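Local atomic coordinates of 3-methylornithine synthase (PDB entry 3T7V), a protein that isomerises L-lysine to (3R)-3-methyl-D-ornithine by radical chemistry, using a [4Fe-4S] cluster and S-adenosylmethionine, in pyrrolysine biosynthesis. Residues D206-G211 / V234-F239; E171-E176 / I220-G225; L256-I261 / V287-A292. All blocks are in the same frame, centred on the assembly; numbering follows the deposited sequence.

Contact 1 is the core of the set: two adjacent parallel strands of the TIM barrel, held by backbone hydrogen bonds, with one face turned to the cofactor and the methylornithine. Contacts 2 and 3 lie further out. Contact 2 packs the loop after strand 163-167 on helix 216-228, the helix that connects the two strands of contact 1; it is partly buried and combines a serine-centred polar cluster with an aromatic ring on a glycine. Contact 3 joins helices 258-268 and 278-291 through a buried salt bridge beside leucine packing, with exposed Leu288 at its margin. Polar side-chain bonds tie both outer contacts to the strands of contact 1, while contacts 2 and 3 barely touch each other.

Contact 1: D206-G211 / V234-F239; sequences DGILTG and VRVMTF. With SAM (S-adenosylmethionine), chain C; MD0 (5-amino-D-isoleucine), chain D.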
loop_
_atom_site.group_PDB
_atom_site.type_symbol
_atom_site.label_atom_id
_atom_site.label_comp_id
_atom_site.label_asym_id
_atom_site.label_seq_id
_atom_site.Cartn_x
_atom_site.Cartn_y
_atom_site.Cartn_z
ATOM N N ASP A 206 -2.402 0.785 -6.966
ATOM C CA ASP A 206 -1.064 1.056 -7.525
ATOM C C ASP A 206 -0.305 1.850 -6.521
ATOM O O ASP A 206 -0.870 2.398 -5.550
ATOM C CB ASP A 206 -1.219 1.836 -8.845
ATOM C CG ASP A 206 0.011 1.773 -9.783
ATOM O OD1 ASP A 206 1.051 1.119 -9.436
ATOM O OD2 ASP A 206 -0.156 2.331 -10.925
ATOM N N GLY A 207 1.016 1.896 -6.718
ATOM C CA GLY A 207 1.858 2.547 -5.725
ATOM C C GLY A 207 3.180 2.938 -6.320
ATOM O O GLY A 207 3.691 2.278 -7.218
ATOM N N ILE A 208 3.727 3.987 -5.744
ATOM C CA ILE A 208 5.098 4.434 -6.070
ATOM C C ILE A 208 5.999 4.512 -4.878
ATOM O O ILE A 208 5.532 4.567 -3.714
ATOM C CB ILE A 208 4.996 5.699 -6.885
ATOM C CG1 ILE A 208 4.453 6.778 -6.003
ATOM C CG2 ILE A 208 4.303 5.367 -8.253
ATOM C CD1 ILE A 208 4.300 8.165 -6.760
ATOM N N LEU A 209 7.300 4.363 -5.111
ATOM C CA LEU A 209 8.294 4.509 -4.095
ATOM C C LEU A 209 8.916 5.864 -4.195
ATOM O O LEU A 209 9.172 6.358 -5.298
ATOM C CB LEU A 209 9.347 3.475 -4.321
ATOM C CG LEU A 209 9.264 2.157 -3.776
ATOM C CD1 LEU A 209 10.597 1.392 -4.064
ATOM C CD2 LEU A 209 9.168 2.199 -2.260
ATOM N N THR A 210 9.159 6.508 -3.047
ATOM C CA THR A 210 9.902 7.766 -3.032
ATOM C C THR A 210 11.122 7.584 -2.205
ATOM O O THR A 210 11.190 6.674 -1.419
ATOM C CB THR A 210 9.032 8.977 -2.580
ATOM O OG1 THR A 210 9.782 10.170 -2.873
ATOM C CG2 THR A 210 8.705 8.975 -1.126
ATOM N N GLY A 211 12.112 8.455 -2.394
ATOM C CA GLY A 211 13.367 8.312 -1.661
ATOM C C GLY A 211 14.300 7.321 -2.278
ATOM O O GLY A 211 15.192 6.811 -1.600
ATOM N N VAL A 234 -4.363 4.429 -4.312
ATOM C CA VAL A 234 -3.015 4.862 -4.774
ATOM C C VAL A 234 -2.198 5.117 -3.532
ATOM O O VAL A 234 -2.662 5.700 -2.531
ATOM C CB VAL A 234 -3.050 6.174 -5.620
ATOM C CG1 VAL A 234 -3.711 5.847 -6.991
ATOM C CG2 VAL A 234 -3.846 7.247 -4.912
ATOM N N ARG A 235 -0.954 4.684 -3.602
ATOM C CA ARG A 235 -0.055 4.867 -2.459
ATOM C C ARG A 235 1.307 5.379 -2.820
ATOM O O ARG A 235 1.784 5.247 -3.972
ATOM C CB ARG A 235 0.032 3.611 -1.623
ATOM C CG ARG A 235 0.928 2.617 -2.128
ATOM C CD ARG A 235 1.450 1.623 -1.027
ATOM N NE ARG A 235 0.320 0.917 -0.384
ATOM C CZ ARG A 235 0.398 0.340 0.812
ATOM N NH1 ARG A 235 1.544 0.409 1.524
ATOM N NH2 ARG A 235 -0.674 -0.249 1.313
ATOM N N VAL A 236 1.946 5.933 -1.804
ATOM C CA VAL A 236 3.395 6.217 -1.892
ATOM C C VAL A 236 4.035 5.660 -0.633
ATOM O O VAL A 236 3.465 5.783 0.470
ATOM C CB VAL A 236 3.646 7.725 -2.132
ATOM C CG1 VAL A 236 2.861 8.511 -1.054
ATOM C CG2 VAL A 236 5.133 8.021 -2.061
ATOM N N MET A 237 5.175 5.009 -0.785
ATOM C CA MET A 237 5.982 4.582 0.359
ATOM C C MET A 237 7.353 5.185 0.336
ATOM O O MET A 237 7.973 5.243 -0.760
ATOM C CB MET A 237 6.090 3.062 0.340
ATOM C CG MET A 237 4.700 2.439 0.352
ATOM S SD MET A 237 4.802 0.687 0.530
ATOM C CE MET A 237 5.609 0.219 2.121
ATOM N N THR A 238 7.819 5.622 1.502
ATOM C CA THR A 238 9.245 5.988 1.599
ATOM C C THR A 238 10.134 4.756 1.499
ATOM O O THR A 238 9.891 3.768 2.258
ATOM C CB THR A 238 9.517 6.584 3.021
ATOM O OG1 THR A 238 8.596 7.701 3.187
ATOM C CG2 THR A 238 10.972 7.035 3.169
ATOM N N PHE A 239 11.152 4.781 0.637
ATOM C CA PHE A 239 12.122 3.678 0.589
ATOM C C PHE A 239 12.944 3.661 1.864
ATOM O O PHE A 239 13.607 4.634 2.229
ATOM C CB PHE A 239 13.003 3.904 -0.643
ATOM C CG PHE A 239 14.150 2.958 -0.740
ATOM C CD1 PHE A 239 13.986 1.578 -0.517
ATOM C CD2 PHE A 239 15.405 3.464 -0.932
ATOM C CE1 PHE A 239 15.092 0.735 -0.574
ATOM C CE2 PHE A 239 16.499 2.598 -0.965
ATOM C CZ PHE A 239 16.310 1.234 -0.813
HETATM N N SAM C . 5.980 -9.608 -3.966
HETATM C CA SAM C . 4.858 -8.901 -4.371
HETATM C C SAM C . 5.141 -7.675 -5.141
HETATM O O SAM C . 6.321 -7.300 -5.303
HETATM O OXT SAM C . 4.147 -7.110 -5.719
HETATM C CB SAM C . 4.272 -8.213 -3.352
HETATM C CG SAM C . 5.054 -7.502 -2.324
HETATM S SD SAM C . 4.557 -5.734 -2.156
HETATM C CE SAM C . 3.921 -5.718 -0.502
HETATM C "C5'" SAM C . 6.140 -4.956 -1.919
HETATM C "C4'" SAM C . 6.137 -3.667 -2.277
HETATM O "O4'" SAM C . 6.564 -3.329 -0.811
HETATM C "C3'" SAM C . 6.944 -3.292 -3.262
HETATM O "O3'" SAM C . 5.850 -3.071 -4.163
HETATM C "C2'" SAM C . 7.249 -1.949 -2.585
HETATM O "O2'" SAM C . 6.386 -0.852 -3.032
HETATM C "C1'" SAM C . 7.221 -2.080 -1.052
HETATM N N9 SAM C . 8.624 -2.280 -0.533
HETATM C C8 SAM C . 9.465 -3.351 -0.653
HETATM N N7 SAM C . 10.624 -3.060 -0.079
HETATM C C5 SAM C . 10.529 -1.786 0.432
HETATM C C6 SAM C . 11.454 -0.942 1.064
HETATM N N6 SAM C . 12.708 -1.313 1.325
HETATM N N1 SAM C . 11.036 0.261 1.485
HETATM C C2 SAM C . 9.768 0.704 1.235
HETATM N N3 SAM C . 8.884 -0.039 0.525
HETATM C C4 SAM C . 9.279 -1.297 0.151
HETATM C C MD0 D . 1.703 -1.996 3.799
HETATM N N MD0 D . 3.316 -3.553 4.729
HETATM O O MD0 D . 0.496 -1.772 3.570
HETATM C CA MD0 D . 2.191 -3.409 3.812
HETATM C CB MD0 D . 2.609 -3.853 2.377
HETATM C CD MD0 D . 1.463 -4.740 0.235
HETATM N NE MD0 D . 0.207 -4.725 -0.503
HETATM C CG MD0 D . 1.333 -3.877 1.486
HETATM C CG2 MD0 D . 3.686 -2.950 1.722
HETATM O OXT MD0 D . 2.526 -1.100 4.021
HETATM O O HOH W 1 15.020 6.749 1.196
#
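The carbonyl oxygen of Arg235 takes two groups from the neighbouring strand: Ile208 N donates to Arg235 O at 2.9 Å (165°), and Gly207 CA adds a weaker CA-H...O contact to Arg235 O at 3.2 Å. The parallel pairing runs on with donors and acceptors alternating between the strands, and closes with Phe239 N bonded to Thr210 O at 2.8 Å. Beyond it, a water donates to both Gly211 O and Phe239 O.

On the face toward the barrel interior, Arg235 has CG between its own backbone N and carbonyl carbon (chi1 81°), which lays CG over Gly207 CA at 3.7 Å; a CB on Gly207 would collide with it. The guanidinium grips the product carboxylate with two nitrogens, NH1 to OXT of MD0 at 3.1 Å and NH2 to O of MD0 at 3.0 Å, while NE makes a salt bridge with Glu205. Leu209 turns CD2 to the adenine, 3.6 Å from N3 of SAM, and Met237 puts CE against both that N3 and the methyl CG2 of MD0. N6 of SAM lies at the edge of the Phe239 ring, near the ring plane.

The other face is mostly apolar in its middle, with Thr210 CG2 against Val236 CG2 at 3.8 Å, and polar at its ends, where Asp206 OD2 bonds to Tyr173 OH, Thr210 OG1 to Leu256 O and Thr238 OG1 to Glu258 OE1. Helix 216-228 covers Ile208, and helix 258-268 covers Val236 and Thr210. The two strands and helix 216-228 form a beta-alpha-beta unit of the radical SAM barrel, with strand 163-167 on the far side of strand 203-210.

Contact 2: E171-E176 / I220-G225; sequences ETYDTE and ILSLRG. With SAM (S-adenosylmethionine), chain C.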
loop_
_atom_site.group_PDB
_atom_site.type_symbol
_atom_site.label_atom_id
_atom_site.label_comp_id
_atom_site.label_asym_id
_atom_site.label_seq_id
_atom_site.Cartn_x
_atom_site.Cartn_y
_atom_site.Cartn_z
ATOM N N GLU A 171 5.852 0.970 -8.611
ATOM C CA GLU A 171 7.092 1.575 -7.979
ATOM C C GLU A 171 7.482 2.903 -8.634
ATOM O O GLU A 171 7.691 3.921 -7.964
ATOM C CB GLU A 171 8.346 0.707 -7.948
ATOM C CG GLU A 171 8.175 -0.736 -7.586
ATOM C CD GLU A 171 7.402 -0.933 -6.336
ATOM O OE1 GLU A 171 7.210 -0.035 -5.440
ATOM O OE2 GLU A 171 6.897 -2.051 -6.201
ATOM N N THR A 172 7.542 2.880 -9.950
ATOM C CA THR A 172 7.829 4.107 -10.721
ATOM C C THR A 172 7.307 3.884 -12.140
ATOM O O THR A 172 7.437 2.780 -12.691
ATOM C CB THR A 172 9.347 4.386 -10.737
ATOM O OG1 THR A 172 9.602 5.526 -11.523
ATOM C CG2 THR A 172 10.161 3.218 -11.289
ATOM N N TYR A 173 6.884 4.950 -12.786
ATOM C CA TYR A 173 6.650 4.930 -14.227
ATOM C C TYR A 173 7.784 5.540 -15.065
ATOM O O TYR A 173 7.649 5.675 -16.302
ATOM C CB TYR A 173 5.334 5.676 -14.589
ATOM C CG TYR A 173 4.136 4.846 -14.202
ATOM C CD1 TYR A 173 3.700 4.763 -12.870
ATOM C CD2 TYR A 173 3.469 4.133 -15.165
ATOM C CE1 TYR A 173 2.615 3.903 -12.507
ATOM C CE2 TYR A 173 2.370 3.310 -14.832
ATOM C CZ TYR A 173 1.970 3.216 -13.524
ATOM O OH TYR A 173 0.928 2.375 -13.213
ATOM N N ASP A 174 8.893 5.863 -14.399
ATOM C CA ASP A 174 10.087 6.313 -15.106
ATOM C C ASP A 174 10.832 5.056 -15.525
ATOM O O ASP A 174 11.314 4.293 -14.683
ATOM C CB ASP A 174 10.893 7.113 -14.059
ATOM C CG ASP A 174 12.227 7.559 -14.532
ATOM O OD1 ASP A 174 12.706 7.116 -15.586
ATOM O OD2 ASP A 174 12.782 8.467 -13.761
ATOM N N THR A 175 10.874 4.774 -16.832
ATOM C CA THR A 175 11.400 3.506 -17.304
ATOM C C THR A 175 12.870 3.269 -16.972
ATOM O O THR A 175 13.249 2.094 -16.566
ATOM C CB THR A 175 11.041 3.308 -18.788
ATOM O OG1 THR A 175 11.363 4.504 -19.503
ATOM C CG2 THR A 175 9.552 3.150 -18.846
ATOM N N GLU A 176 13.611 4.391 -16.945
ATOM C CA GLU A 176 15.048 4.358 -16.624
ATOM C C GLU A 176 15.230 3.894 -15.168
ATOM O O GLU A 176 16.172 3.181 -14.801
ATOM C CB GLU A 176 15.666 5.771 -16.779
ATOM C CG GLU A 176 15.312 6.551 -18.037
ATOM C CD GLU A 176 16.099 6.085 -19.243
ATOM O OE1 GLU A 176 16.820 6.918 -19.847
ATOM O OE2 GLU A 176 15.989 4.885 -19.580
ATOM N N ILE A 220 6.634 13.241 -11.055
ATOM C CA ILE A 220 5.479 13.638 -11.896
ATOM C C ILE A 220 5.125 12.578 -12.915
ATOM O O ILE A 220 3.938 12.294 -13.103
ATOM C CB ILE A 220 5.786 14.998 -12.545
ATOM C CG1 ILE A 220 5.896 15.994 -11.405
ATOM C CG2 ILE A 220 4.684 15.357 -13.515
ATOM C CD1 ILE A 220 6.269 17.384 -11.938
ATOM N N LEU A 221 6.149 11.976 -13.574
ATOM C CA LEU A 221 5.912 10.907 -14.556
ATOM C C LEU A 221 5.162 9.768 -13.839
ATOM O O LEU A 221 4.190 9.238 -14.369
ATOM C CB LEU A 221 7.217 10.336 -15.089
ATOM C CG LEU A 221 8.107 11.020 -16.130
ATOM C CD1 LEU A 221 9.305 10.106 -16.482
ATOM C CD2 LEU A 221 7.199 11.206 -17.348
ATOM N N SER A 222 5.532 9.499 -12.601
ATOM C CA SER A 222 4.863 8.399 -11.879
ATOM C C SER A 222 3.471 8.739 -11.424
ATOM O O SER A 222 2.562 7.900 -11.521
ATOM C CB SER A 222 5.695 7.978 -10.696
ATOM O OG SER A 222 6.885 7.391 -11.189
ATOM N N LEU A 223 3.265 9.978 -10.984
ATOM C CA LEU A 223 1.889 10.392 -10.630
ATOM C C LEU A 223 0.943 10.367 -11.864
ATOM O O LEU A 223 -0.205 9.873 -11.774
ATOM C CB LEU A 223 1.861 11.823 -10.020
ATOM C CG LEU A 223 2.588 11.849 -8.636
ATOM C CD1 LEU A 223 2.860 13.320 -8.239
ATOM C CD2 LEU A 223 1.719 11.227 -7.526
ATOM N N ARG A 224 1.420 10.881 -13.008
ATOM C CA ARG A 224 0.616 10.885 -14.194
ATOM C C ARG A 224 0.414 9.430 -14.668
ATOM O O ARG A 224 -0.680 9.069 -15.125
ATOM C CB ARG A 224 1.269 11.731 -15.301
ATOM C CG ARG A 224 1.341 13.212 -14.974
ATOM C CD ARG A 224 -0.063 13.738 -14.903
ATOM N NE ARG A 224 0.023 15.202 -14.764
ATOM C CZ ARG A 224 -0.929 15.933 -14.184
ATOM N NH1 ARG A 224 -2.015 15.345 -13.718
ATOM N NH2 ARG A 224 -0.768 17.253 -14.051
ATOM N N GLY A 225 1.435 8.560 -14.537
ATOM C CA GLY A 225 1.361 7.124 -14.974
ATOM C C GLY A 225 0.312 6.421 -14.162
ATOM O O GLY A 225 -0.497 5.635 -14.740
HETATM N N SAM C . 5.980 -9.608 -3.966
HETATM C CA SAM C . 4.858 -8.901 -4.371
HETATM C C SAM C . 5.141 -7.675 -5.141
HETATM O O SAM C . 6.321 -7.300 -5.303
HETATM O OXT SAM C . 4.147 -7.110 -5.719
HETATM C CB SAM C . 4.272 -8.213 -3.352
HETATM C CG SAM C . 5.054 -7.502 -2.324
HETATM S SD SAM C . 4.557 -5.734 -2.156
HETATM C CE SAM C . 3.921 -5.718 -0.502
HETATM C "C5'" SAM C . 6.140 -4.956 -1.919
HETATM C "C4'" SAM C . 6.137 -3.667 -2.277
HETATM O "O4'" SAM C . 6.564 -3.329 -0.811
HETATM C "C3'" SAM C . 6.944 -3.292 -3.262
HETATM O "O3'" SAM C . 5.850 -3.071 -4.163
HETATM C "C2'" SAM C . 7.249 -1.949 -2.585
HETATM O "O2'" SAM C . 6.386 -0.852 -3.032
HETATM C "C1'" SAM C . 7.221 -2.080 -1.052
HETATM N N9 SAM C . 8.624 -2.280 -0.533
HETATM C C8 SAM C . 9.465 -3.351 -0.653
HETATM N N7 SAM C . 10.624 -3.060 -0.079
HETATM C C5 SAM C . 10.529 -1.786 0.432
HETATM C C6 SAM C . 11.454 -0.942 1.064
HETATM N N6 SAM C . 12.708 -1.313 1.325
HETATM N N1 SAM C . 11.036 0.261 1.485
HETATM C C2 SAM C . 9.768 0.704 1.235
HETATM N N3 SAM C . 8.884 -0.039 0.525
HETATM C C4 SAM C . 9.279 -1.297 0.151
HETATM O O HOH W 2 9.403 7.809 -10.022
#
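Tyr173 N donates to Ser222 OG at 2.9 Å and nearly straight, at 165°. A water hydrogen-bonds to both Ser222 OG and Thr172 OG1, and Thr172 OG1 in turn accepts from Asp174 N at 3.0 Å, which makes an ST turn. With Thr172 OG1 anti to its backbone N (chi1 178°), the hydroxyl stands beside the carbonyl carbon, where it can reach that N-H. The turn leads into helix 175-181, N-capped by Asp174 through a weak bond to Glu176 N; Asp174 OD2 also bonds to Ser218 of helix 216-228.

The Tyr173 ring lies on Gly225. Gly225 CA is 3.7 Å from the ring centroid, a CH-pi contact over the face, and Gly225 C sits above the ring centre. A side chain on Gly225 would run into Tyr173 CG, so its absence lets the ring lie close on the helix backbone. Tyr173 OH bonds to Asp206 OD2 of strand 203-210. An alanine in place of Tyr173 would probably leave Asp206 OD2 without its phenol partner and Gly225 without its covering ring.

Apolar packing is slight, with Leu221 CD1 4.1 Å from Asp174 CA.

At the start of segment 171-176, Glu171 takes the ribose diol of SAM, O2' to OE1 at 2.7 Å and O3' to OE2 at 2.5 Å; OE2 also makes a salt bridge with Arg182. Cofactor binding by a loop that follows a strand's C-terminal end is characteristic of TIM barrels, here of the radical SAM kind.

Contact 3: L256-I261 / V287-A292; sequences LSELKI and VLRLNA
Arg289 crosses from helix 278-291 to Glu258 and Leu259 at the start of helix 258-268. From CB its chain runs extended to NE. CG, anti to the carbonyl carbon (chi1 -71°), rests against Leu259 CD2 at 3.8 Å; CD passes Glu258 OE2 at 3.6 Å. NE then donates to Glu258 OE2 at 2.8 Å and NH2 to Glu258 OE1 at 2.9 Å, so the guanidinium grips the carboxylate side-on, one nitrogen to each oxygen, in a salt bridge. The carboxylate and guanidinium planes stand 81° apart, and both nitrogens come in from above the carboxylate plane. NH1, the last nitrogen, turns back to its own helix, where Glu281 and Gly285 O hold it.

These are neighbouring helices on the outside of the TIM barrel, linked in the chain through strand 275-277, and the salt bridge lies on their inner side, near the sheet. Glu258 OE1 is shared, for it also bonds to Thr238 OG1 of strand 233-238. Both charged residues are buried, and their pairing probably offsets the cost of burying either charge.

Outside the salt bridge, Leu259 crosses Leu288 obliquely, with CD2 of Leu259 3.9 Å from CB of Leu288. Further along, Ala292 CB meets the backbone of helix 258-268, 3.5 Å from Leu259 O. Tyr44 of helix 37-55 packs on both Leu259 and Ala292, and Ser263 OG of helix 258-268 bonds to Ala292 O.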
loop_
_atom_site.group_PDB
_atom_site.type_symbol
_atom_site.label_atom_id
_atom_site.label_comp_id
_atom_site.label_asym_id
_atom_site.label_seq_id
_atom_site.Cartn_x
_atom_site.Cartn_y
_atom_site.Cartn_z
ATOM N N LEU A 256 11.623 15.054 -1.386
ATOM C CA LEU A 256 10.367 14.444 -1.858
ATOM C C LEU A 256 9.813 13.427 -0.876
ATOM O O LEU A 256 9.849 12.152 -1.055
ATOM C CB LEU A 256 10.427 13.861 -3.239
ATOM C CG LEU A 256 10.748 14.810 -4.338
ATOM C CD1 LEU A 256 11.347 14.098 -5.515
ATOM C CD2 LEU A 256 9.459 15.499 -4.792
ATOM N N SER A 257 9.210 14.012 0.135
ATOM C CA SER A 257 8.835 13.229 1.256
ATOM C C SER A 257 7.524 12.536 0.923
ATOM O O SER A 257 6.708 13.051 0.159
ATOM C CB SER A 257 8.712 14.097 2.476
ATOM O OG SER A 257 7.499 14.788 2.387
ATOM N N GLU A 258 7.328 11.408 1.560
ATOM C CA GLU A 258 6.074 10.699 1.453
ATOM C C GLU A 258 4.870 11.611 1.874
ATOM O O GLU A 258 3.827 11.534 1.269
ATOM C CB GLU A 258 6.201 9.461 2.304
ATOM C CG GLU A 258 4.960 8.576 2.283
ATOM C CD GLU A 258 5.060 7.434 3.252
ATOM O OE1 GLU A 258 6.238 7.049 3.627
ATOM O OE2 GLU A 258 3.979 6.895 3.640
ATOM N N LEU A 259 5.006 12.451 2.921
ATOM C CA LEU A 259 3.855 13.248 3.315
ATOM C C LEU A 259 3.408 14.231 2.263
ATOM O O LEU A 259 2.229 14.406 2.004
ATOM C CB LEU A 259 4.139 14.000 4.623
ATOM C CG LEU A 259 4.705 13.164 5.785
ATOM C CD1 LEU A 259 4.911 14.175 6.935
ATOM C CD2 LEU A 259 3.660 12.117 6.142
ATOM N N LYS A 260 4.390 14.888 1.624
ATOM C CA LYS A 260 4.086 15.798 0.513
ATOM C C LYS A 260 3.371 15.049 -0.620
ATOM O O LYS A 260 2.420 15.523 -1.205
ATOM C CB LYS A 260 5.434 16.410 0.000
ATOM C CG LYS A 260 5.330 17.538 -0.974
ATOM C CD LYS A 260 6.555 18.535 -0.798
ATOM C CE LYS A 260 7.824 17.752 -0.758
ATOM N NZ LYS A 260 8.939 18.689 -1.123
ATOM N N ILE A 261 3.852 13.842 -0.924
ATOM C CA ILE A 261 3.266 13.161 -2.048
ATOM C C ILE A 261 1.884 12.622 -1.700
ATOM O O ILE A 261 1.005 12.577 -2.539
ATOM C CB ILE A 261 4.176 12.029 -2.550
ATOM C CG1 ILE A 261 5.476 12.684 -3.149
ATOM C CG2 ILE A 261 3.530 11.122 -3.629
ATOM C CD1 ILE A 261 6.537 11.649 -3.310
ATOM N N VAL A 287 -0.141 9.065 12.198
ATOM C CA VAL A 287 -0.747 10.349 12.485
ATOM C C VAL A 287 -0.348 11.383 11.407
ATOM O O VAL A 287 -1.228 12.066 10.853
ATOM C CB VAL A 287 -0.320 10.827 13.886
ATOM C CG1 VAL A 287 -0.955 12.201 14.186
ATOM C CG2 VAL A 287 -0.830 9.804 14.904
ATOM N N LEU A 288 0.922 11.422 11.053
ATOM C CA LEU A 288 1.427 12.398 10.093
ATOM C C LEU A 288 0.797 12.139 8.712
ATOM O O LEU A 288 0.444 13.054 7.928
ATOM C CB LEU A 288 2.941 12.256 9.990
ATOM C CG LEU A 288 3.737 12.736 11.229
ATOM C CD1 LEU A 288 5.217 12.386 11.151
ATOM C CD2 LEU A 288 3.552 14.232 11.377
ATOM N N ARG A 289 0.676 10.848 8.411
ATOM C CA ARG A 289 0.153 10.448 7.042
ATOM C C ARG A 289 -1.325 10.698 6.942
ATOM O O ARG A 289 -1.805 11.217 5.900
ATOM C CB ARG A 289 0.484 8.965 6.766
ATOM C CG ARG A 289 1.996 8.753 6.511
ATOM C CD ARG A 289 2.494 7.345 6.868
ATOM N NE ARG A 289 3.884 7.243 6.386
ATOM C CZ ARG A 289 4.971 7.767 7.006
ATOM N NH1 ARG A 289 4.859 8.461 8.157
ATOM N NH2 ARG A 289 6.170 7.646 6.424
ATOM N N LEU A 290 -2.112 10.372 7.974
ATOM C CA LEU A 290 -3.526 10.797 7.983
ATOM C C LEU A 290 -3.694 12.318 7.922
ATOM O O LEU A 290 -4.563 12.831 7.146
ATOM C CB LEU A 290 -4.292 10.283 9.228
ATOM C CG LEU A 290 -4.371 8.724 9.271
ATOM C CD1 LEU A 290 -4.790 8.308 10.696
ATOM C CD2 LEU A 290 -5.386 8.196 8.214
ATOM N N ASN A 291 -2.822 13.065 8.642
ATOM C CA ASN A 291 -2.915 14.528 8.555
ATOM C C ASN A 291 -2.395 15.091 7.263
ATOM O O ASN A 291 -2.570 16.274 7.014
ATOM C CB ASN A 291 -2.176 15.124 9.748
ATOM C CG ASN A 291 -2.965 14.966 11.025
ATOM O OD1 ASN A 291 -4.229 14.860 10.998
ATOM N ND2 ASN A 291 -2.270 14.976 12.154
ATOM N N ALA A 292 -1.809 14.277 6.400
ATOM C CA ALA A 292 -1.436 14.722 5.031
ATOM C C ALA A 292 -2.529 14.301 4.002
ATOM O O ALA A 292 -2.408 14.648 2.819
ATOM C CB ALA A 292 -0.117 14.081 4.606
#